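Local coordinates for protein Abbfa_003403 (Acinetobacter baumannii, PDB 4ZXH) that probably assembles a peptide product as a four-domain nonribosomal peptide synthetase with condensation, adenylation, peptidyl carrier and thioesterase domains, at residues P1052-Y1063 against P1089-P1099; A973-T984 against G1075-L1083. All blocks are in the same frame, centred on the assembly; numbering follows the deposited sequence.

From the N terminus the chain runs through 973-984, which enters helix 977-990 of the carrier domain, then 1052-1063, 1075-1083 and 1089-1099. Contact 2 closes the loop from the first of these to the third, contact 1 that from the second to the fourth, so the two loops cross. Contact 1 joins edge strand 1055-1057 to strand 1093-1096 of the thioesterase sheet; contact 2 sets the carrier helix against the turn leading into helix 1081-1086. Their centres lie about 12 Å apart. They meet where Ser1098 N probably donates a hydrogen bond to Gly1075 O and where Leu1058 packs on Thr984, the sheet edge thus lying against the carrier helix.

Contact 1: residues P1052-Y1063 against P1089-P1099; sequences PSIVIELRRGTY and PNRTLRAIQSP
An antiparallel ladder between Ile1056 and Ala1095, and their neighbours, adds edge strand 1055-1057 to the thioesterase sheet. Ile1056 and Ala1095 exchange both backbone bonds, with Ile1056 N 3.0 Å from Ala1095 O; Val1055-Ile1096 and Glu1057-Arg1094 are the flanking non-hydrogen-bonded pairs. Further on, Leu1058 and Arg1059 both face Leu1093, whose O receives a weak bond from each N: a classic beta bulge.

The small Ala1095 leaves room for Ile1056 CG2, 3.9 Å from its CB, and for Leu1058 CD1. This side is turned to helix 977-990, with Ile1056 on Glu981 and Leu1058 on Thr984. Helix 1111-1125 touches the other side, where Ile1054 CG1 lies 4.0 Å from Ile1096 CG2.

Glu1057 and Arg1094 run side by side there, and OE1 of Glu1057 sits 2.7 Å from Arg1094 NE. The oxygen is in the guanidinium plane, but the nitrogen comes from above the carboxylate, the planes being 49° apart. Thr1092 CG2 lies over one face of the Arg1094 guanidinium, toward its rim; the poorly ordered Arg1060 lies near Glu1057 OE2, a pairing of charges with no N-H pointing at the oxygen.

From the bulge itself, Arg1059 bends at chi2 (58°) so that its NE lies 2.9 Å from Pro1089 O, on an in-plane lone pair. Beyond the bulge, Gly1061, without a side chain, fits close against Asn1090 O, and its N donates to Thr1092 OG1 at 2.9 Å. Asn1090 O accepts from both Thr1062 N and Tyr1063 N; Asn1090 OD1 takes the Thr1062 OG1 hydroxyl at 2.9 Å. The mostly parallel sheet, with 1055-1057 its one antiparallel strand, fits the alpha/beta-hydrolase fold of thioesterases.

Contact 2: residues A973-T984 against G1075-L1083; sequences APRDPIEIELCT and GSTFCYMEL
Ile980 and Phe1078 form one apolar patch, meeting at about a right angle: Ile980 CD1, the end of its extended longer branch (chi2 177°), comes 3.5 Å from Phe1078 CB. The phenyl group, with CG anti to the backbone N (chi1 170°), swings back toward the carrier side, where Ala973 CB lies at the ring edge, 3.8 Å from Phe1078 CE1. Pro974 completes this patch, and its O is bonded to the hydroxyl of Tyr1194, whose ring also meets that of Phe1078.

Met1081 supplies the second group of apolar contacts. The Met1081 and Pro974 side chains slide past each other in opposite directions, Met1081 SD being 3.7 Å from Pro974 CG, and Ile980 CG2 is 4.0 Å from Met1081 SD. A bend at chi3 (84°) then carries Met1081 CE onward to Cys983 CB at 3.8 Å and to the hydroxyl of Thr984. A long, unbranched, flexible chain suits this position, since it follows one flank of the helix from Ile980 to Thr984.

The two surfaces belong to different domains of the synthetase: helix 977-990 is the opening helix of the carrier domain's helical bundle, and 1075-1083 leads into helix 1081-1086 of the thioesterase.

Polar bonds shape each side from within. Asp976 is the N-cap, its OD1 accepting from Glu979 N at 3.0 Å, and its OD2 pairs with Arg1045. Arg975 grips the Glu979 carboxylate side-on through NE and NH2, each using a syn lone pair of a different oxygen, while Arg975 N adds a bond to OE1. In 1075-1083, Ser1076 forms an ST turn, its OG 3.1 Å from Phe1078 N; Ser1076 OG also touches Ile980 CD1, 3.6 Å away.

Contact 1: residues P1052-Y1063 against P1089-P1099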
loop_
_atom_site.group_PDB
_atom_site.type_symbol
_atom_site.label_atom_id
_atom_site.label_comp_id
_atom_site.label_asym_id
_atom_site.label_seq_id
_atom_site.Cartn_x
_atom_site.Cartn_y
_atom_site.Cartn_z
ATOM N N PRO A 1052 -7.224 -14.507 -29.917
ATOM C CA PRO A 1052 -7.307 -13.214 -30.607
ATOM C C PRO A 1052 -7.787 -13.364 -32.043
ATOM O O PRO A 1052 -7.494 -14.360 -32.701
ATOM C CB PRO A 1052 -5.865 -12.699 -30.578
ATOM C CG PRO A 1052 -5.218 -13.438 -29.462
ATOM C CD PRO A 1052 -5.854 -14.794 -29.462
ATOM N N SER A 1053 -8.540 -12.385 -32.518
ATOM C CA SER A 1053 -8.857 -12.311 -33.931
ATOM C C SER A 1053 -7.578 -11.962 -34.728
ATOM O O SER A 1053 -6.650 -11.340 -34.197
ATOM C CB SER A 1053 -9.969 -11.278 -34.164
ATOM O OG SER A 1053 -10.208 -11.072 -35.550
ATOM N N ILE A 1054 -7.514 -12.363 -35.991
ATOM C CA ILE A 1054 -6.376 -11.986 -36.824
ATOM C C ILE A 1054 -6.554 -10.594 -37.424
ATOM O O ILE A 1054 -5.664 -10.085 -38.105
ATOM C CB ILE A 1054 -6.130 -13.006 -37.956
ATOM C CG1 ILE A 1054 -7.230 -12.949 -39.015
ATOM C CG2 ILE A 1054 -5.978 -14.415 -37.391
ATOM C CD1 ILE A 1054 -7.018 -13.962 -40.117
ATOM N N VAL A 1055 -7.698 -9.977 -37.154
ATOM C CA VAL A 1055 -7.934 -8.580 -37.520
ATOM C C VAL A 1055 -7.808 -7.661 -36.309
ATOM O O VAL A 1055 -8.453 -7.871 -35.272
ATOM C CB VAL A 1055 -9.334 -8.361 -38.134
ATOM C CG1 VAL A 1055 -9.505 -6.901 -38.497
ATOM C CG2 VAL A 1055 -9.552 -9.245 -39.356
ATOM N N ILE A 1056 -6.962 -6.647 -36.452
ATOM C CA ILE A 1056 -6.786 -5.611 -35.435
ATOM C C ILE A 1056 -7.267 -4.299 -36.039
ATOM O O ILE A 1056 -6.842 -3.924 -37.135
ATOM C CB ILE A 1056 -5.293 -5.525 -34.957
ATOM C CG1 ILE A 1056 -5.064 -4.382 -33.979
ATOM C CG2 ILE A 1056 -4.375 -5.358 -36.110
ATOM C CD1 ILE A 1056 -6.060 -4.353 -32.861
ATOM N N GLU A 1057 -8.194 -3.619 -35.370
ATOM C CA GLU A 1057 -8.650 -2.339 -35.908
ATOM C C GLU A 1057 -7.812 -1.203 -35.321
ATOM O O GLU A 1057 -7.968 -0.863 -34.156
ATOM C CB GLU A 1057 -10.140 -2.124 -35.640
ATOM C CG GLU A 1057 -10.718 -0.857 -36.291
ATOM C CD GLU A 1057 -12.247 -0.891 -36.461
ATOM O OE1 GLU A 1057 -12.793 -1.887 -36.991
ATOM O OE2 GLU A 1057 -12.911 0.072 -36.020
ATOM N N LEU A 1058 -6.911 -0.644 -36.135
ATOM C CA LEU A 1058 -6.008 0.426 -35.701
ATOM C C LEU A 1058 -6.716 1.780 -35.595
ATOM O O LEU A 1058 -6.295 2.649 -34.853
ATOM C CB LEU A 1058 -4.829 0.540 -36.661
ATOM C CG LEU A 1058 -3.929 -0.696 -36.657
ATOM C CD1 LEU A 1058 -2.830 -0.622 -37.701
ATOM C CD2 LEU A 1058 -3.326 -0.857 -35.301
ATOM N N ARG A 1059 -7.785 1.967 -36.360
ATOM C CA ARG A 1059 -8.527 3.217 -36.304
ATOM C C ARG A 1059 -9.968 3.025 -36.778
ATOM O O ARG A 1059 -10.187 2.495 -37.850
ATOM C CB ARG A 1059 -7.816 4.301 -37.114
ATOM C CG ARG A 1059 -8.547 5.628 -37.167
ATOM C CD ARG A 1059 -8.777 6.197 -35.779
ATOM N NE ARG A 1059 -9.603 7.406 -35.823
ATOM C CZ ARG A 1059 -10.071 8.045 -34.753
ATOM N NH1 ARG A 1059 -9.792 7.604 -33.531
ATOM N NH2 ARG A 1059 -10.814 9.130 -34.908
ATOM N N ARG A 1060 -10.945 3.433 -35.962
ATOM C CA ARG A 1060 -12.330 3.539 -36.426
ATOM C C ARG A 1060 -12.563 4.954 -36.925
ATOM O O ARG A 1060 -12.524 5.917 -36.150
ATOM C CB ARG A 1060 -13.334 3.198 -35.320
ATOM C CG ARG A 1060 -14.808 3.337 -35.727
ATOM C CD ARG A 1060 -15.730 2.742 -34.652
ATOM N NE ARG A 1060 -15.388 1.348 -34.348
ATOM C CZ ARG A 1060 -15.952 0.277 -34.914
ATOM N NH1 ARG A 1060 -16.921 0.416 -35.815
ATOM N NH2 ARG A 1060 -15.555 -0.944 -34.566
ATOM N N GLY A 1061 -12.786 5.081 -38.228
ATOM C CA GLY A 1061 -13.021 6.378 -38.837
ATOM C C GLY A 1061 -14.488 6.571 -39.136
ATOM O O GLY A 1061 -15.329 5.802 -38.668
ATOM N N THR A 1062 -14.797 7.597 -39.925
ATOM C CA THR A 1062 -16.184 7.974 -40.207
ATOM C C THR A 1062 -16.486 7.826 -41.683
ATOM O O THR A 1062 -17.614 8.037 -42.112
ATOM C CB THR A 1062 -16.483 9.436 -39.796
ATOM O OG1 THR A 1062 -15.507 10.305 -40.392
ATOM C CG2 THR A 1062 -16.443 9.608 -38.280
ATOM N N TYR A 1063 -15.470 7.490 -42.468
ATOM C CA TYR A 1063 -15.670 7.263 -43.891
ATOM C C TYR A 1063 -16.094 5.798 -44.154
ATOM O O TYR A 1063 -15.704 4.878 -43.425
ATOM C CB TYR A 1063 -14.394 7.637 -44.658
ATOM C CG TYR A 1063 -14.508 7.550 -46.163
ATOM C CD1 TYR A 1063 -15.439 8.323 -46.854
ATOM C CD2 TYR A 1063 -13.676 6.707 -46.898
ATOM C CE1 TYR A 1063 -15.550 8.247 -48.238
ATOM C CE2 TYR A 1063 -13.780 6.623 -48.283
ATOM C CZ TYR A 1063 -14.721 7.397 -48.950
ATOM O OH TYR A 1063 -14.843 7.322 -50.324
ATOM N N PRO A 1089 -7.340 10.642 -39.586
ATOM C CA PRO A 1089 -8.124 9.889 -38.593
ATOM C C PRO A 1089 -9.576 9.556 -39.006
ATOM O O PRO A 1089 -10.233 8.798 -38.292
ATOM C CB PRO A 1089 -8.113 10.817 -37.372
ATOM C CG PRO A 1089 -7.788 12.190 -37.924
ATOM C CD PRO A 1089 -6.858 11.929 -39.057
ATOM N N ASN A 1090 -10.071 10.110 -40.111
ATOM C CA ASN A 1090 -11.417 9.789 -40.570
ATOM C C ASN A 1090 -11.493 8.498 -41.391
ATOM O O ASN A 1090 -12.574 8.065 -41.775
ATOM C CB ASN A 1090 -11.989 10.941 -41.384
ATOM C CG ASN A 1090 -12.329 12.126 -40.525
ATOM O OD1 ASN A 1090 -13.313 12.102 -39.781
ATOM N ND2 ASN A 1090 -11.515 13.171 -40.609
ATOM N N ARG A 1091 -10.346 7.890 -41.653
ATOM C CA ARG A 1091 -10.307 6.626 -42.362
ATOM C C ARG A 1091 -10.097 5.484 -41.379
ATOM O O ARG A 1091 -9.112 5.465 -40.632
ATOM C CB ARG A 1091 -9.194 6.612 -43.425
ATOM C CG ARG A 1091 -9.355 5.505 -44.482
ATOM C CD ARG A 1091 -8.076 5.286 -45.249
ATOM N NE ARG A 1091 -7.555 6.527 -45.815
ATOM C CZ ARG A 1091 -7.817 6.934 -47.048
ATOM N NH1 ARG A 1091 -8.599 6.197 -47.842
ATOM N NH2 ARG A 1091 -7.300 8.069 -47.489
ATOM N N THR A 1092 -11.046 4.553 -41.373
ATOM C CA THR A 1092 -10.883 3.271 -40.707
ATOM C C THR A 1092 -9.685 2.516 -41.302
ATOM O O THR A 1092 -9.539 2.432 -42.527
ATOM C CB THR A 1092 -12.167 2.419 -40.836
ATOM O OG1 THR A 1092 -13.280 3.148 -40.292
ATOM C CG2 THR A 1092 -12.021 1.068 -40.136
ATOM N N LEU A 1093 -8.815 2.016 -40.423
ATOM C CA LEU A 1093 -7.671 1.182 -40.799
ATOM C C LEU A 1093 -7.754 -0.159 -40.081
ATOM O O LEU A 1093 -7.930 -0.212 -38.851
ATOM C CB LEU A 1093 -6.349 1.831 -40.430
ATOM C CG LEU A 1093 -6.148 3.264 -40.837
ATOM C CD1 LEU A 1093 -4.832 3.734 -40.225
ATOM C CD2 LEU A 1093 -6.144 3.320 -42.352
ATOM N N ARG A 1094 -7.600 -1.231 -40.849
ATOM C CA ARG A 1094 -7.597 -2.574 -40.300
ATOM C C ARG A 1094 -6.401 -3.308 -40.852
ATOM O O ARG A 1094 -6.034 -3.128 -42.007
ATOM C CB ARG A 1094 -8.888 -3.303 -40.645
ATOM C CG ARG A 1094 -10.117 -2.514 -40.277
ATOM C CD ARG A 1094 -11.342 -3.397 -40.198
ATOM N NE ARG A 1094 -12.452 -2.706 -39.559
ATOM C CZ ARG A 1094 -13.566 -2.380 -40.189
ATOM N NH1 ARG A 1094 -13.708 -2.699 -41.468
ATOM N NH2 ARG A 1094 -14.538 -1.752 -39.537
ATOM N N ALA A 1095 -5.776 -4.114 -40.013
ATOM C CA ALA A 1095 -4.562 -4.818 -40.388
ATOM C C ALA A 1095 -4.749 -6.267 -40.018
ATOM O O ALA A 1095 -5.486 -6.576 -39.077
ATOM C CB ALA A 1095 -3.325 -4.229 -39.683
ATOM N N ILE A 1096 -4.091 -7.156 -40.752
ATOM C CA ILE A 1096 -4.280 -8.573 -40.520
ATOM C C ILE A 1096 -2.974 -9.284 -40.208
ATOM O O ILE A 1096 -2.049 -9.300 -41.021
ATOM C CB ILE A 1096 -4.949 -9.221 -41.720
ATOM C CG1 ILE A 1096 -6.346 -8.620 -41.899
ATOM C CG2 ILE A 1096 -4.994 -10.728 -41.547
ATOM C CD1 ILE A 1096 -7.219 -9.340 -42.897
ATOM N N GLN A 1097 -2.895 -9.862 -39.014
ATOM C CA GLN A 1097 -1.751 -10.694 -38.659
ATOM C C GLN A 1097 -1.995 -12.156 -39.091
ATOM O O GLN A 1097 -3.129 -12.571 -39.299
ATOM C CB GLN A 1097 -1.492 -10.619 -37.155
ATOM C CG GLN A 1097 -2.562 -11.297 -36.350
ATOM C CD GLN A 1097 -2.374 -11.091 -34.879
ATOM O OE1 GLN A 1097 -1.320 -10.630 -34.429
ATOM N NE2 GLN A 1097 -3.411 -11.395 -34.111
ATOM N N SER A 1098 -0.938 -12.940 -39.214
ATOM C CA SER A 1098 -1.107 -14.351 -39.559
ATOM C C SER A 1098 -1.645 -15.193 -38.395
ATOM O O SER A 1098 -1.232 -15.023 -37.241
ATOM C CB SER A 1098 0.227 -14.921 -40.048
ATOM O OG SER A 1098 0.165 -16.322 -40.177
ATOM N N PRO A 1099 -2.567 -16.111 -38.691
ATOM C CA PRO A 1099 -3.011 -17.099 -37.691
ATOM C C PRO A 1099 -1.824 -17.853 -37.066
ATOM O O PRO A 1099 -1.864 -18.281 -35.913
ATOM C CB PRO A 1099 -3.890 -18.063 -38.500
ATOM C CG PRO A 1099 -4.358 -17.271 -39.674
ATOM C CD PRO A 1099 -3.245 -16.281 -39.987
#

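Contact 2: residues A973-T984 against G1075-L1083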
loop_
_atom_site.group_PDB
_atom_site.type_symbol
_atom_site.label_atom_id
_atom_site.label_comp_id
_atom_site.label_asym_id
_atom_site.label_seq_id
_atom_site.Cartn_x
_atom_site.Cartn_y
_atom_site.Cartn_z
ATOM N N ALA A 973 8.321 0.168 -27.204
ATOM C CA ALA A 973 7.302 -0.271 -28.157
ATOM C C ALA A 973 6.816 -1.673 -27.802
ATOM O O ALA A 973 7.572 -2.445 -27.241
ATOM C CB ALA A 973 7.854 -0.232 -29.565
ATOM N N PRO A 974 5.547 -1.998 -28.112
ATOM C CA PRO A 974 4.967 -3.329 -27.873
ATOM C C PRO A 974 5.759 -4.419 -28.579
ATOM O O PRO A 974 6.309 -4.141 -29.622
ATOM C CB PRO A 974 3.558 -3.205 -28.453
ATOM C CG PRO A 974 3.659 -2.085 -29.424
ATOM C CD PRO A 974 4.583 -1.111 -28.772
ATOM N N ARG A 975 5.828 -5.628 -28.031
ATOM C CA ARG A 975 6.791 -6.610 -28.544
ATOM C C ARG A 975 6.167 -7.873 -29.156
ATOM O O ARG A 975 6.831 -8.601 -29.895
ATOM C CB ARG A 975 7.769 -6.991 -27.419
ATOM C CG ARG A 975 8.557 -5.781 -26.853
ATOM C CD ARG A 975 9.138 -6.029 -25.455
ATOM N NE ARG A 975 8.086 -6.224 -24.460
ATOM C CZ ARG A 975 8.310 -6.587 -23.201
ATOM N NH1 ARG A 975 9.557 -6.785 -22.787
ATOM N NH2 ARG A 975 7.295 -6.742 -22.354
ATOM N N ASP A 976 4.898 -8.132 -28.876
ATOM C CA ASP A 976 4.244 -9.299 -29.452
ATOM C C ASP A 976 2.790 -8.943 -29.788
ATOM O O ASP A 976 2.370 -7.808 -29.538
ATOM C CB ASP A 976 4.374 -10.499 -28.490
ATOM C CG ASP A 976 3.619 -10.311 -27.183
ATOM O OD1 ASP A 976 3.029 -9.236 -26.968
ATOM O OD2 ASP A 976 3.626 -11.255 -26.356
ATOM N N PRO A 977 2.020 -9.880 -30.384
ATOM C CA PRO A 977 0.625 -9.532 -30.704
ATOM C C PRO A 977 -0.246 -9.046 -29.514
ATOM O O PRO A 977 -1.121 -8.205 -29.702
ATOM C CB PRO A 977 0.074 -10.848 -31.271
ATOM C CG PRO A 977 1.263 -11.469 -31.961
ATOM C CD PRO A 977 2.444 -11.119 -31.074
ATOM N N ILE A 978 -0.031 -9.572 -28.318
ATOM C CA ILE A 978 -0.827 -9.138 -27.180
ATOM C C ILE A 978 -0.525 -7.682 -26.831
ATOM O O ILE A 978 -1.428 -6.877 -26.610
ATOM C CB ILE A 978 -0.571 -10.024 -25.949
ATOM C CG1 ILE A 978 -1.319 -11.363 -26.070
ATOM C CG2 ILE A 978 -0.948 -9.291 -24.678
ATOM C CD1 ILE A 978 -1.047 -12.310 -24.919
ATOM N N GLU A 979 0.744 -7.318 -26.799
ATOM C CA GLU A 979 1.053 -5.942 -26.452
ATOM C C GLU A 979 0.649 -4.990 -27.597
ATOM O O GLU A 979 0.258 -3.853 -27.334
ATOM C CB GLU A 979 2.533 -5.797 -26.091
ATOM C CG GLU A 979 2.942 -6.641 -24.885
ATOM C CD GLU A 979 4.416 -6.540 -24.563
ATOM O OE1 GLU A 979 5.179 -5.974 -25.379
ATOM O OE2 GLU A 979 4.814 -7.034 -23.490
ATOM N N ILE A 980 0.702 -5.451 -28.851
ATOM C CA ILE A 980 0.216 -4.629 -29.965
ATOM C C ILE A 980 -1.278 -4.303 -29.816
ATOM O O ILE A 980 -1.676 -3.145 -29.954
ATOM C CB ILE A 980 0.477 -5.304 -31.327
ATOM C CG1 ILE A 980 1.984 -5.323 -31.592
ATOM C CG2 ILE A 980 -0.230 -4.559 -32.435
ATOM C CD1 ILE A 980 2.390 -6.020 -32.884
ATOM N N GLU A 981 -2.093 -5.304 -29.481
ATOM C CA GLU A 981 -3.525 -5.092 -29.297
ATOM C C GLU A 981 -3.849 -4.181 -28.096
ATOM O O GLU A 981 -4.756 -3.355 -28.164
ATOM C CB GLU A 981 -4.246 -6.428 -29.134
ATOM C CG GLU A 981 -5.742 -6.283 -28.911
ATOM C CD GLU A 981 -6.579 -6.552 -30.157
ATOM O OE1 GLU A 981 -6.230 -7.477 -30.929
ATOM O OE2 GLU A 981 -7.586 -5.828 -30.359
ATOM N N LEU A 982 -3.118 -4.320 -26.997
ATOM C CA LEU A 982 -3.361 -3.455 -25.845
ATOM C C LEU A 982 -2.920 -2.016 -26.122
ATOM O O LEU A 982 -3.595 -1.076 -25.717
ATOM C CB LEU A 982 -2.651 -3.987 -24.600
ATOM C CG LEU A 982 -3.142 -5.356 -24.115
ATOM C CD1 LEU A 982 -2.226 -5.935 -23.013
ATOM C CD2 LEU A 982 -4.600 -5.251 -23.655
ATOM N N CYS A 983 -1.800 -1.835 -26.815
ATOM C CA CYS A 983 -1.339 -0.483 -27.099
ATOM C C CYS A 983 -2.338 0.236 -27.971
ATOM O O CYS A 983 -2.790 1.324 -27.623
ATOM C CB CYS A 983 0.030 -0.475 -27.775
ATOM S SG CYS A 983 1.390 -0.657 -26.639
ATOM N N THR A 984 -2.690 -0.372 -29.097
ATOM C CA THR A 984 -3.734 0.190 -29.944
ATOM C C THR A 984 -5.022 0.485 -29.160
ATOM O O THR A 984 -5.668 1.502 -29.375
ATOM C CB THR A 984 -4.041 -0.738 -31.096
ATOM O OG1 THR A 984 -2.887 -0.795 -31.927
ATOM C CG2 THR A 984 -5.149 -0.187 -31.913
ATOM N N GLY A 1075 4.649 -11.737 -40.191
ATOM C CA GLY A 1075 3.265 -12.086 -39.922
ATOM C C GLY A 1075 2.558 -11.188 -38.927
ATOM O O GLY A 1075 1.407 -11.424 -38.543
ATOM N N SER A 1076 3.242 -10.137 -38.518
ATOM C CA SER A 1076 2.716 -9.236 -37.507
ATOM C C SER A 1076 2.287 -7.873 -38.065
ATOM O O SER A 1076 2.635 -7.517 -39.183
ATOM C CB SER A 1076 3.768 -9.056 -36.427
ATOM O OG SER A 1076 3.547 -7.891 -35.703
ATOM N N THR A 1077 1.534 -7.112 -37.273
ATOM C CA THR A 1077 1.017 -5.830 -37.721
ATOM C C THR A 1077 1.781 -4.649 -37.147
ATOM O O THR A 1077 1.423 -3.500 -37.416
ATOM C CB THR A 1077 -0.452 -5.669 -37.340
ATOM O OG1 THR A 1077 -0.582 -5.802 -35.924
ATOM C CG2 THR A 1077 -1.311 -6.746 -38.025
ATOM N N PHE A 1078 2.826 -4.925 -36.363
ATOM C CA PHE A 1078 3.551 -3.886 -35.633
ATOM C C PHE A 1078 3.999 -2.690 -36.489
ATOM O O PHE A 1078 3.972 -1.538 -36.038
ATOM C CB PHE A 1078 4.788 -4.472 -34.951
ATOM C CG PHE A 1078 5.704 -3.419 -34.385
ATOM C CD1 PHE A 1078 5.523 -2.951 -33.088
ATOM C CD2 PHE A 1078 6.707 -2.861 -35.159
ATOM C CE1 PHE A 1078 6.329 -1.946 -32.557
ATOM C CE2 PHE A 1078 7.533 -1.838 -34.634
ATOM C CZ PHE A 1078 7.342 -1.387 -33.334
ATOM N N CYS A 1079 4.458 -2.976 -37.701
ATOM C CA CYS A 1079 4.978 -1.955 -38.617
ATOM C C CYS A 1079 3.943 -0.934 -39.108
ATOM O O CYS A 1079 4.337 0.033 -39.763
ATOM C CB CYS A 1079 5.592 -2.640 -39.843
ATOM S SG CYS A 1079 4.318 -3.675 -40.766
ATOM N N TYR A 1080 2.640 -1.166 -38.850
ATOM C CA TYR A 1080 1.565 -0.247 -39.285
ATOM C C TYR A 1080 1.123 0.691 -38.169
ATOM O O TYR A 1080 0.403 1.647 -38.429
ATOM C CB TYR A 1080 0.334 -1.021 -39.813
ATOM C CG TYR A 1080 0.693 -1.917 -40.956
ATOM C CD1 TYR A 1080 1.235 -1.385 -42.120
ATOM C CD2 TYR A 1080 0.553 -3.298 -40.866
ATOM C CE1 TYR A 1080 1.616 -2.183 -43.164
ATOM C CE2 TYR A 1080 0.928 -4.114 -41.925
ATOM C CZ TYR A 1080 1.467 -3.542 -43.066
ATOM O OH TYR A 1080 1.864 -4.322 -44.124
ATOM N N MET A 1081 1.529 0.425 -36.924
ATOM C CA MET A 1081 1.131 1.305 -35.832
ATOM C C MET A 1081 1.601 2.737 -36.072
ATOM O O MET A 1081 0.793 3.656 -36.091
ATOM C CB MET A 1081 1.651 0.811 -34.493
ATOM C CG MET A 1081 1.244 -0.599 -34.169
ATOM S SD MET A 1081 1.792 -1.105 -32.508
ATOM C CE MET A 1081 0.417 -0.410 -31.579
ATOM N N GLU A 1082 2.891 2.935 -36.283
ATOM C CA GLU A 1082 3.383 4.298 -36.421
ATOM C C GLU A 1082 2.742 4.959 -37.649
ATOM O O GLU A 1082 2.328 6.120 -37.576
ATOM C CB GLU A 1082 4.913 4.333 -36.491
ATOM C CG GLU A 1082 5.513 5.725 -36.583
ATOM C CD GLU A 1082 5.229 6.639 -35.346
ATOM O OE1 GLU A 1082 5.192 6.168 -34.184
ATOM O OE2 GLU A 1082 5.033 7.853 -35.545
ATOM N N LEU A 1083 2.613 4.214 -38.749
ATOM C CA LEU A 1083 1.939 4.727 -39.946
ATOM C C LEU A 1083 0.518 5.207 -39.648
ATOM O O LEU A 1083 0.093 6.259 -40.137
ATOM C CB LEU A 1083 1.886 3.666 -41.039
ATOM C CG LEU A 1083 1.030 4.000 -42.265
ATOM C CD1 LEU A 1083 1.686 5.051 -43.166
ATOM C CD2 LEU A 1083 0.694 2.733 -43.035
#